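Local coordinates for protein MccF (Escherichia coli, PDB 4IIY) that probably acts as a serine-type hydrolase of the peptidase S66 family and gives its host self-immunity to the antibiotic microcin C7, at residues I46-S51 and L77-L82; S50-A55 and G119-S124; I113-G118 and G165-P170. The protein carries 1 engineered substitution. All blocks are in the same frame, centred on the assembly; numbering follows the deposited sequence. Where two conformers were deposited one is given.

Interaction 1: residues I46-S51 and L77-L82; sequences IGFFSS and LVSGKL
The F48 ring lies over the backbone of S79. S79 CA is 3.9 Å from the ring centroid and 23° off the normal, a CH-pi contact, and V78 O stands above the same face near the rim. F48 CG sits between the backbone N and the carbonyl carbon (chi1 57°), which carries the ring across to the neighbouring strand. L77 CB meets the ring edge at F48 CE2 (4.1 Å), and L77 CD2 packs on I46 CB at 3.9 Å. S79 OG approaches F48 CE1 to 3.5 Å, though its hydrogen bond goes to T83. Beneath these side chains the backbones pair in parallel, I46 with L77, G47 with V78 and F48 with S79. V78 N donates to I46 O (2.9 Å) and F48 N to V78 O (3.0 Å), while G80 N to F48 O is weak, bent to 125° at 2.8 Å. Strand 76-79 is the outermost strand of the sheet in this chain, beside 45-49, and is reached through helix 60-72 in a beta-alpha-beta unit. From that helix F63 turns its ring steeply against F48. Past the strand ends, the two carboxylate oxygens of E100 each take a backbone amide, S50 N on one segment and L82 N on the other.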
loop_
_atom_site.group_PDB
_atom_site.type_symbol
_atom_site.label_atom_id
_atom_site.label_comp_id
_atom_site.label_asym_id
_atom_site.label_seq_id
_atom_site.Cartn_x
_atom_site.Cartn_y
_atom_site.Cartn_z
ATOM N N ILE B 46 7.267 31.798 3.987
ATOM C CA ILE B 46 6.919 30.396 3.805
ATOM C C ILE B 46 7.520 29.943 2.484
ATOM O O ILE B 46 7.303 30.592 1.460
ATOM C CB ILE B 46 5.385 30.225 3.740
ATOM C CG1 ILE B 46 4.728 30.676 5.056
ATOM C CG2 ILE B 46 5.025 28.779 3.403
ATOM C CD1 ILE B 46 3.203 30.735 5.019
ATOM N N GLY B 47 8.283 28.852 2.495
ATOM C CA GLY B 47 8.774 28.267 1.257
ATOM C C GLY B 47 7.950 27.050 0.907
ATOM O O GLY B 47 7.520 26.339 1.810
ATOM N N PHE B 48 7.717 26.805 -0.378
ATOM C CA PHE B 48 6.927 25.642 -0.761
ATOM C C PHE B 48 7.653 24.719 -1.731
ATOM O O PHE B 48 8.483 25.165 -2.540
ATOM C CB PHE B 48 5.524 26.038 -1.248
ATOM C CG PHE B 48 5.492 27.010 -2.405
ATOM C CD1 PHE B 48 5.678 26.571 -3.702
ATOM C CD2 PHE B 48 5.217 28.358 -2.194
ATOM C CE1 PHE B 48 5.591 27.451 -4.777
ATOM C CE2 PHE B 48 5.138 29.248 -3.267
ATOM C CZ PHE B 48 5.333 28.795 -4.556
ATOM N N PHE B 49 7.347 23.426 -1.627
ATOM C CA PHE B 49 8.034 22.397 -2.403
ATOM C C PHE B 49 7.033 21.385 -2.950
ATOM O O PHE B 49 5.957 21.194 -2.374
ATOM C CB PHE B 49 9.071 21.675 -1.529
ATOM C CG PHE B 49 8.462 20.855 -0.427
ATOM C CD1 PHE B 49 8.264 19.496 -0.588
ATOM C CD2 PHE B 49 8.042 21.448 0.748
ATOM C CE1 PHE B 49 7.676 18.748 0.414
ATOM C CE2 PHE B 49 7.468 20.706 1.753
ATOM C CZ PHE B 49 7.273 19.352 1.582
ATOM N N SER B 50 7.398 20.734 -4.052
ATOM C CA SER B 50 6.566 19.716 -4.692
ATOM C C SER B 50 7.299 18.372 -4.678
ATOM O O SER B 50 8.069 18.047 -5.590
ATOM C CB SER B 50 6.234 20.134 -6.125
ATOM O OG SER B 50 5.577 21.399 -6.161
ATOM N N SER B 51 7.058 17.591 -3.630
ATOM C CA SER B 51 7.779 16.332 -3.449
ATOM C C SER B 51 7.181 15.170 -4.237
ATOM O O SER B 51 7.753 14.076 -4.249
ATOM C CB SER B 51 7.886 15.955 -1.969
ATOM O OG SER B 51 6.612 15.782 -1.357
ATOM N N LEU B 77 6.337 34.564 0.171
ATOM C CA LEU B 77 6.488 33.196 -0.316
ATOM C C LEU B 77 7.768 32.998 -1.116
ATOM O O LEU B 77 8.146 33.840 -1.939
ATOM C CB LEU B 77 5.289 32.804 -1.175
ATOM C CG LEU B 77 3.915 32.970 -0.538
ATOM C CD1 LEU B 77 2.834 32.491 -1.491
ATOM C CD2 LEU B 77 3.828 32.225 0.781
ATOM N N VAL B 78 8.438 31.879 -0.860
ATOM C CA VAL B 78 9.576 31.441 -1.654
ATOM C C VAL B 78 9.172 30.178 -2.413
ATOM O O VAL B 78 8.770 29.171 -1.819
ATOM C CB VAL B 78 10.814 31.153 -0.781
ATOM C CG1 VAL B 78 11.924 30.500 -1.603
ATOM C CG2 VAL B 78 11.316 32.435 -0.123
ATOM N N SER B 79 9.270 30.241 -3.732
ATOM C CA SER B 79 8.906 29.121 -4.583
ATOM C C SER B 79 10.050 28.119 -4.700
ATOM O O SER B 79 11.161 28.480 -5.073
ATOM C CB SER B 79 8.539 29.651 -5.968
ATOM O OG SER B 79 8.147 28.609 -6.836
ATOM N N GLY B 80 9.776 26.855 -4.397
ATOM C CA GLY B 80 10.777 25.816 -4.573
ATOM C C GLY B 80 11.209 25.709 -6.025
ATOM O O GLY B 80 10.467 26.072 -6.935
ATOM N N LYS B 81 12.413 25.194 -6.250
ATOM C CA LYS B 81 12.999 25.190 -7.592
ATOM C C LYS B 81 12.273 24.311 -8.625
ATOM O O LYS B 81 12.531 24.438 -9.823
ATOM C CB LYS B 81 14.481 24.814 -7.530
ATOM C CG LYS B 81 14.713 23.360 -7.152
ATOM C CD LYS B 81 16.160 23.085 -6.774
ATOM C CE LYS B 81 17.046 22.916 -7.989
ATOM N NZ LYS B 81 18.217 22.049 -7.664
ATOM N N LEU B 82 11.362 23.433 -8.196
ATOM C CA LEU B 82 10.608 22.610 -9.155
ATOM C C LEU B 82 9.240 23.202 -9.506
ATOM O O LEU B 82 8.463 22.605 -10.258
ATOM C CB LEU B 82 10.454 21.169 -8.651
ATOM C CG LEU B 82 11.773 20.420 -8.474
ATOM C CD1 LEU B 82 11.526 19.010 -7.950
ATOM C CD2 LEU B 82 12.567 20.365 -9.773
#

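Interaction 2: residues S50-A55 and G119-S124; sequences SSSAPA and GDNSNS. With 1EI (5'-O-(L-alpha-glutamylsulfamoyl)inosine), chain K.
The S52 hydroxyl reaches into the turn at D120 and N121 and accepts two successive backbone amides. D120 N lies 2.8 Å from S52 OG with a nearly straight N-H (172°), while N121 N, at 2.9 Å from S52 OG, comes in more bent (142°). S52 holds its OG opposite the backbone N (chi1 -168°), and this rotation directs the oxygen into the opening between the two N-H groups. The hydroxyl gives its own proton to a water 2.6 Å from S52 OG, and that water donates to N121 OD1 at 2.7 Å. The N121 amide uses both its ends: OD1 takes the water, and ND2 donates to A277 O of the second subunit. Next door, S51 OG is tucked between its own N and carbonyl carbon and rests on S122 CB at 3.4 Å. R97 NH1 bonds both S51 O and N121 O, bridging the two loops, and D146 OD2 accepts S122 N. At the backbone angles of G119 a side chain would jam against the preceding carbonyl oxygen, and it would also run into S52 OG. The G119 amide faces the pocket: G119 N donates to the glutamyl carbonyl O of the bound 5'-O-(L-alpha-glutamylsulfamoyl)inosine at 2.8 Å. The side chains of A145, the predicted nucleophile position and an engineered residue here, and of the predicted charge-relay H338 lie about 7 Å and 8 Å from G119. An amide polarising this carbonyl is consistent with a part in an oxyanion hole. Because S52 OG accepts two N-H groups and donates to a water, S52 acts as a second-shell residue that fixes the peptide unit following G119, and so constrains the residue that presents an N-H to the ligand.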
loop_
_atom_site.group_PDB
_atom_site.type_symbol
_atom_site.label_atom_id
_atom_site.label_comp_id
_atom_site.label_asym_id
_atom_site.label_seq_id
_atom_site.Cartn_x
_atom_site.Cartn_y
_atom_site.Cartn_z
ATOM N N SER B 50 7.398 20.734 -4.052
ATOM C CA SER B 50 6.566 19.716 -4.692
ATOM C C SER B 50 7.299 18.372 -4.678
ATOM O O SER B 50 8.069 18.047 -5.590
ATOM C CB SER B 50 6.234 20.134 -6.125
ATOM O OG SER B 50 5.577 21.399 -6.161
ATOM N N SER B 51 7.058 17.591 -3.630
ATOM C CA SER B 51 7.779 16.332 -3.449
ATOM C C SER B 51 7.181 15.170 -4.237
ATOM O O SER B 51 7.753 14.076 -4.249
ATOM C CB SER B 51 7.886 15.955 -1.969
ATOM O OG SER B 51 6.612 15.782 -1.357
ATOM N N SER B 52 6.056 15.397 -4.912
ATOM C CA SER B 52 5.442 14.340 -5.711
ATOM C C SER B 52 4.725 14.904 -6.945
ATOM O O SER B 52 5.382 15.219 -7.946
ATOM C CB SER B 52 4.517 13.474 -4.845
ATOM O OG SER B 52 4.135 12.290 -5.522
ATOM N N ALA B 53 3.405 15.041 -6.906
ATOM C CA ALA B 53 2.663 15.470 -8.096
ATOM C C ALA B 53 2.966 16.917 -8.475
ATOM O O ALA B 53 3.084 17.772 -7.596
ATOM C CB ALA B 53 1.165 15.288 -7.892
ATOM N N PRO B 54 3.065 17.205 -9.787
ATOM C CA PRO B 54 3.448 18.550 -10.238
ATOM C C PRO B 54 2.259 19.510 -10.343
ATOM O O PRO B 54 2.019 20.096 -11.411
ATOM C CB PRO B 54 4.029 18.280 -11.624
ATOM C CG PRO B 54 3.203 17.138 -12.133
ATOM C CD PRO B 54 3.013 16.248 -10.911
ATOM N N ALA B 55 1.537 19.705 -9.247
ATOM C CA ALA B 55 0.288 20.451 -9.309
ATOM C C ALA B 55 0.449 21.956 -9.498
ATOM O O ALA B 55 -0.530 22.624 -9.815
ATOM C CB ALA B 55 -0.623 20.130 -8.103
ATOM N N GLY B 119 0.625 13.282 -3.599
ATOM C CA GLY B 119 0.777 12.423 -4.754
ATOM C C GLY B 119 0.995 10.991 -4.298
ATOM O O GLY B 119 0.112 10.383 -3.691
ATOM N N ASP B 120 2.185 10.459 -4.569
ATOM C CA ASP B 120 2.507 9.057 -4.305
ATOM C C ASP B 120 3.970 8.829 -3.918
ATOM O O ASP B 120 4.306 7.741 -3.443
ATOM C CB ASP B 120 2.240 8.208 -5.552
ATOM C CG ASP B 120 0.778 8.090 -5.879
ATOM O OD1 ASP B 120 0.104 7.219 -5.288
ATOM O OD2 ASP B 120 0.304 8.855 -6.738
ATOM N N ASN B 121 4.840 9.813 -4.146
ATOM C CA ASN B 121 6.263 9.521 -4.327
ATOM C C ASN B 121 7.243 10.188 -3.373
ATOM O O ASN B 121 8.457 10.112 -3.588
ATOM C CB ASN B 121 6.657 9.781 -5.791
ATOM C CG ASN B 121 5.903 8.888 -6.736
ATOM O OD1 ASN B 121 5.176 9.350 -7.600
ATOM N ND2 ASN B 121 6.028 7.581 -6.536
ATOM N N SER B 122 6.762 10.828 -2.318
ATOM C CA SER B 122 7.707 11.510 -1.444
ATOM C C SER B 122 8.594 10.545 -0.660
ATOM O O SER B 122 9.707 10.922 -0.287
ATOM C CB SER B 122 7.030 12.526 -0.526
ATOM O OG SER B 122 6.357 11.901 0.543
ATOM N N ASN B 123 8.146 9.305 -0.449
ATOM C CA ASN B 123 9.013 8.343 0.242
ATOM C C ASN B 123 10.362 8.151 -0.459
ATOM O O ASN B 123 11.363 7.857 0.197
ATOM C CB ASN B 123 8.321 6.997 0.544
ATOM C CG ASN B 123 8.037 6.164 -0.706
ATOM O OD1 ASN B 123 7.718 6.697 -1.773
ATOM N ND2 ASN B 123 8.138 4.837 -0.572
ATOM N N SER B 124 10.396 8.329 -1.777
ATOM C CA SER B 124 11.649 8.180 -2.520
ATOM C C SER B 124 12.747 9.117 -2.028
ATOM O O SER B 124 13.934 8.817 -2.178
ATOM C CB SER B 124 11.445 8.454 -4.004
ATOM O OG SER B 124 10.642 7.473 -4.621
HETATM O O6 1EI K . -8.769 16.985 -10.206
HETATM C C6 1EI K . -9.117 17.038 -9.006
HETATM N N1 1EI K . -10.394 17.294 -8.656
HETATM C C2 1EI K . -10.782 17.358 -7.370
HETATM N N3 1EI K . -9.940 17.178 -6.338
HETATM C C5 1EI K . -8.132 16.826 -7.930
HETATM C C4 1EI K . -8.635 16.915 -6.562
HETATM N N7 1EI K . -6.812 16.565 -7.841
HETATM C C8 1EI K . -6.495 16.489 -6.527
HETATM N N9 1EI K . -7.588 16.697 -5.775
HETATM C "C1'" 1EI K . -7.652 16.683 -4.304
HETATM O "O4'" 1EI K . -6.437 17.126 -3.716
HETATM C "C2'" 1EI K . -7.835 15.252 -3.846
HETATM O "O2'" 1EI K . -9.226 14.950 -3.731
HETATM C "C3'" 1EI K . -7.136 15.226 -2.505
HETATM O "O3'" 1EI K . -8.106 15.282 -1.462
HETATM C "C4'" 1EI K . -6.298 16.490 -2.448
HETATM C "C5'" 1EI K . -4.835 16.190 -2.147
HETATM O "O5'" 1EI K . -4.254 15.395 -3.185
HETATM S SBF 1EI K . -2.931 14.674 -2.898
HETATM O OAE 1EI K . -2.183 14.575 -4.133
HETATM O OAF 1EI K . -2.246 15.465 -1.910
HETATM N NAQ 1EI K . -3.307 13.289 -2.319
HETATM C C 1EI K . -2.461 12.372 -1.801
HETATM O O 1EI K . -1.245 12.465 -1.676
HETATM C CA 1EI K . -3.096 11.112 -1.285
HETATM N N 1EI K . -4.519 11.094 -1.577
HETATM C CB 1EI K . -2.388 9.898 -1.877
HETATM C CG 1EI K . -2.286 8.768 -0.858
HETATM C CD 1EI K . -3.589 8.004 -0.778
HETATM O OE1 1EI K . -4.630 8.538 -1.214
HETATM O OE2 1EI K . -3.569 6.866 -0.280
HETATM O O HOH W 1 4.198 11.809 -8.056
#

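Interaction 3: residues I113-G118 and G165-P170; sequences IMSTIG and GPALIP. With 1EI (5'-O-(L-alpha-glutamylsulfamoyl)inosine), chain K.
M114 runs across L168 at about a right angle, its SD 4.0 Å from L168 CB. The thioether chain leaves the strand extended, with CG opposite the backbone N (chi1 178°), and bends only at its last torsion; on the way M114 CG passes P166 O at 3.8 Å, a buried carbonyl for which the model offers no hydrogen-bond partner. L168 also packs on F63, V67 and L70 of helix 60-72. The backbone makes the polar link. L168 N donates to S115 O at 2.9 Å, in the carbonyl plane and nearly straight (162°), and one residue on I169 N donates to T116 O, also at 2.9 Å and also in plane. The successive carbonyls of S115 and T116, where the chain leaves strand 110-115, therefore take amides at the start of the short helix 168-172. This joins them to the segment that follows strand 162-164, which lies beyond strand 140-143 in the sheet. P170 CD comes within 3.2 Å of the same T116 O, and I117 CG1 is 3.9 Å from P170 CD. The hydroxyl of T116 faces elsewhere, to S50 OG and F49 O. I117 and P170 then form part of the ligand wall, as expected where substrates gather at the C-terminal ends of parallel strands. I117 CG1 lies 3.6 Å from sulfamoyl oxygen OAF of 5'-O-(L-alpha-glutamylsulfamoyl)inosine, and P170 packs on its ribose. OAF is hydrogen-bonded by G118 N, at 2.9 Å through a bent N-H (137°).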
loop_
_atom_site.group_PDB
_atom_site.type_symbol
_atom_site.label_atom_id
_atom_site.label_comp_id
_atom_site.label_asym_id
_atom_site.label_seq_id
_atom_site.Cartn_x
_atom_site.Cartn_y
_atom_site.Cartn_z
ATOM N N ILE B 113 8.208 25.512 5.948
ATOM C CA ILE B 113 8.337 24.783 4.690
ATOM C C ILE B 113 7.043 24.000 4.472
ATOM O O ILE B 113 6.710 23.114 5.264
ATOM C CB ILE B 113 9.554 23.837 4.722
ATOM C CG1 ILE B 113 10.847 24.656 4.832
ATOM C CG2 ILE B 113 9.588 22.945 3.491
ATOM C CD1 ILE B 113 12.105 23.815 4.985
ATOM N N MET B 114 6.316 24.362 3.416
ATOM C CA MET B 114 4.958 23.887 3.169
ATOM C C MET B 114 4.869 23.111 1.858
ATOM O O MET B 114 5.331 23.576 0.814
ATOM C CB MET B 114 4.004 25.088 3.114
ATOM C CG MET B 114 2.550 24.740 2.802
ATOM S SD MET B 114 1.479 26.206 2.732
ATOM C CE MET B 114 1.428 26.657 4.471
ATOM N N SER B 115 4.272 21.926 1.910
ATOM C CA SER B 115 4.020 21.153 0.710
ATOM C C SER B 115 3.062 21.879 -0.222
ATOM O O SER B 115 2.100 22.483 0.245
ATOM C CB SER B 115 3.417 19.814 1.122
ATOM O OG SER B 115 3.035 19.052 -0.000
ATOM N N THR B 116 3.297 21.812 -1.530
ATOM C CA THR B 116 2.284 22.300 -2.468
ATOM C C THR B 116 1.083 21.341 -2.565
ATOM O O THR B 116 -0.076 21.782 -2.600
ATOM C CB THR B 116 2.844 22.521 -3.878
ATOM O OG1 THR B 116 3.398 21.290 -4.361
ATOM C CG2 THR B 116 3.910 23.622 -3.887
ATOM N N ILE B 117 1.382 20.041 -2.613
ATOM C CA ILE B 117 0.399 18.970 -2.753
ATOM C C ILE B 117 1.138 17.649 -2.561
ATOM O O ILE B 117 2.370 17.605 -2.607
ATOM C CB ILE B 117 -0.277 19.001 -4.148
ATOM C CG1 ILE B 117 -1.606 18.236 -4.153
ATOM C CG2 ILE B 117 0.672 18.479 -5.231
ATOM C CD1 ILE B 117 -2.528 18.633 -5.312
ATOM N N GLY B 118 0.387 16.576 -2.366
ATOM C CA GLY B 118 0.955 15.248 -2.237
ATOM C C GLY B 118 1.103 14.523 -3.560
ATOM O O GLY B 118 1.656 15.069 -4.519
ATOM N N GLY B 165 -1.121 19.064 8.304
ATOM C CA GLY B 165 -1.908 20.260 8.094
ATOM C C GLY B 165 -1.852 20.710 6.654
ATOM O O GLY B 165 -1.434 19.953 5.775
ATOM N N PRO B 166 -2.280 21.955 6.404
ATOM C CA PRO B 166 -2.462 22.453 5.040
ATOM C C PRO B 166 -1.280 22.296 4.095
ATOM O O PRO B 166 -0.124 22.535 4.460
ATOM C CB PRO B 166 -2.721 23.949 5.253
ATOM C CG PRO B 166 -3.383 24.023 6.576
ATOM C CD PRO B 166 -2.873 22.865 7.400
ATOM N N ALA B 167 -1.612 21.910 2.866
ATOM C CA ALA B 167 -0.741 22.034 1.706
ATOM C C ALA B 167 -1.278 23.182 0.855
ATOM O O ALA B 167 -2.491 23.408 0.775
ATOM C CB ALA B 167 -0.703 20.730 0.914
ATOM N N LEU B 168 -0.379 23.913 0.215
ATOM C CA LEU B 168 -0.734 25.169 -0.421
ATOM C C LEU B 168 -1.898 25.051 -1.403
ATOM O O LEU B 168 -2.858 25.830 -1.333
ATOM C CB LEU B 168 0.505 25.740 -1.099
ATOM C CG LEU B 168 0.333 27.032 -1.904
ATOM C CD1 LEU B 168 -0.129 28.168 -1.028
ATOM C CD2 LEU B 168 1.640 27.375 -2.626
ATOM N N ILE B 169 -1.814 24.081 -2.301
ATOM C CA ILE B 169 -2.781 23.975 -3.387
ATOM C C ILE B 169 -4.150 23.439 -2.930
ATOM O O ILE B 169 -5.162 24.136 -3.055
ATOM C CB ILE B 169 -2.186 23.222 -4.610
ATOM C CG1 ILE B 169 -0.965 23.984 -5.144
ATOM C CG2 ILE B 169 -3.244 23.021 -5.689
ATOM C CD1 ILE B 169 -0.234 23.274 -6.277
ATOM N N PRO B 170 -4.210 22.219 -2.376
ATOM C CA PRO B 170 -5.542 21.736 -1.992
ATOM C C PRO B 170 -6.133 22.533 -0.834
ATOM O O PRO B 170 -7.336 22.775 -0.813
ATOM C CB PRO B 170 -5.289 20.278 -1.577
ATOM C CG PRO B 170 -3.847 20.236 -1.192
ATOM C CD PRO B 170 -3.162 21.218 -2.118
HETATM O O6 1EI K . -8.769 16.985 -10.206
HETATM C C6 1EI K . -9.117 17.038 -9.006
HETATM N N1 1EI K . -10.394 17.294 -8.656
HETATM C C2 1EI K . -10.782 17.358 -7.370
HETATM N N3 1EI K . -9.940 17.178 -6.338
HETATM C C5 1EI K . -8.132 16.826 -7.930
HETATM C C4 1EI K . -8.635 16.915 -6.562
HETATM N N7 1EI K . -6.812 16.565 -7.841
HETATM C C8 1EI K . -6.495 16.489 -6.527
HETATM N N9 1EI K . -7.588 16.697 -5.775
HETATM C "C1'" 1EI K . -7.652 16.683 -4.304
HETATM O "O4'" 1EI K . -6.437 17.126 -3.716
HETATM C "C2'" 1EI K . -7.835 15.252 -3.846
HETATM O "O2'" 1EI K . -9.226 14.950 -3.731
HETATM C "C3'" 1EI K . -7.136 15.226 -2.505
HETATM O "O3'" 1EI K . -8.106 15.282 -1.462
HETATM C "C4'" 1EI K . -6.298 16.490 -2.448
HETATM C "C5'" 1EI K . -4.835 16.190 -2.147
HETATM O "O5'" 1EI K . -4.254 15.395 -3.185
HETATM S SBF 1EI K . -2.931 14.674 -2.898
HETATM O OAE 1EI K . -2.183 14.575 -4.133
HETATM O OAF 1EI K . -2.246 15.465 -1.910
HETATM N NAQ 1EI K . -3.307 13.289 -2.319
HETATM C C 1EI K . -2.461 12.372 -1.801
HETATM O O 1EI K . -1.245 12.465 -1.676
HETATM C CA 1EI K . -3.096 11.112 -1.285
HETATM N N 1EI K . -4.519 11.094 -1.577
HETATM C CB 1EI K . -2.388 9.898 -1.877
HETATM C CG 1EI K . -2.286 8.768 -0.858
HETATM C CD 1EI K . -3.589 8.004 -0.778
HETATM O OE1 1EI K . -4.630 8.538 -1.214
HETATM O OE2 1EI K . -3.569 6.866 -0.280
#

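Interactions 1 and 3 are buried and share one sheet, since strand 45-49 of interaction 1 lies beside strand 110-115 of interaction 3, with G47 O and M114 N 2.8 Å apart. Both combine backbone bonds with apolar packing, but interaction 1 is strand pairing at the sheet's edge, away from the ligand, whereas interaction 3 joins a strand end to a helix start at the pocket. Interaction 2, partly buried and beside the second subunit, joins the loops that follow the same two strands and relies on a hydroxyl, amides and water. S50 and S51 run from interaction 1 into interaction 2, and adjacent glycines of interactions 3 and 2 each give an amide to the ligand.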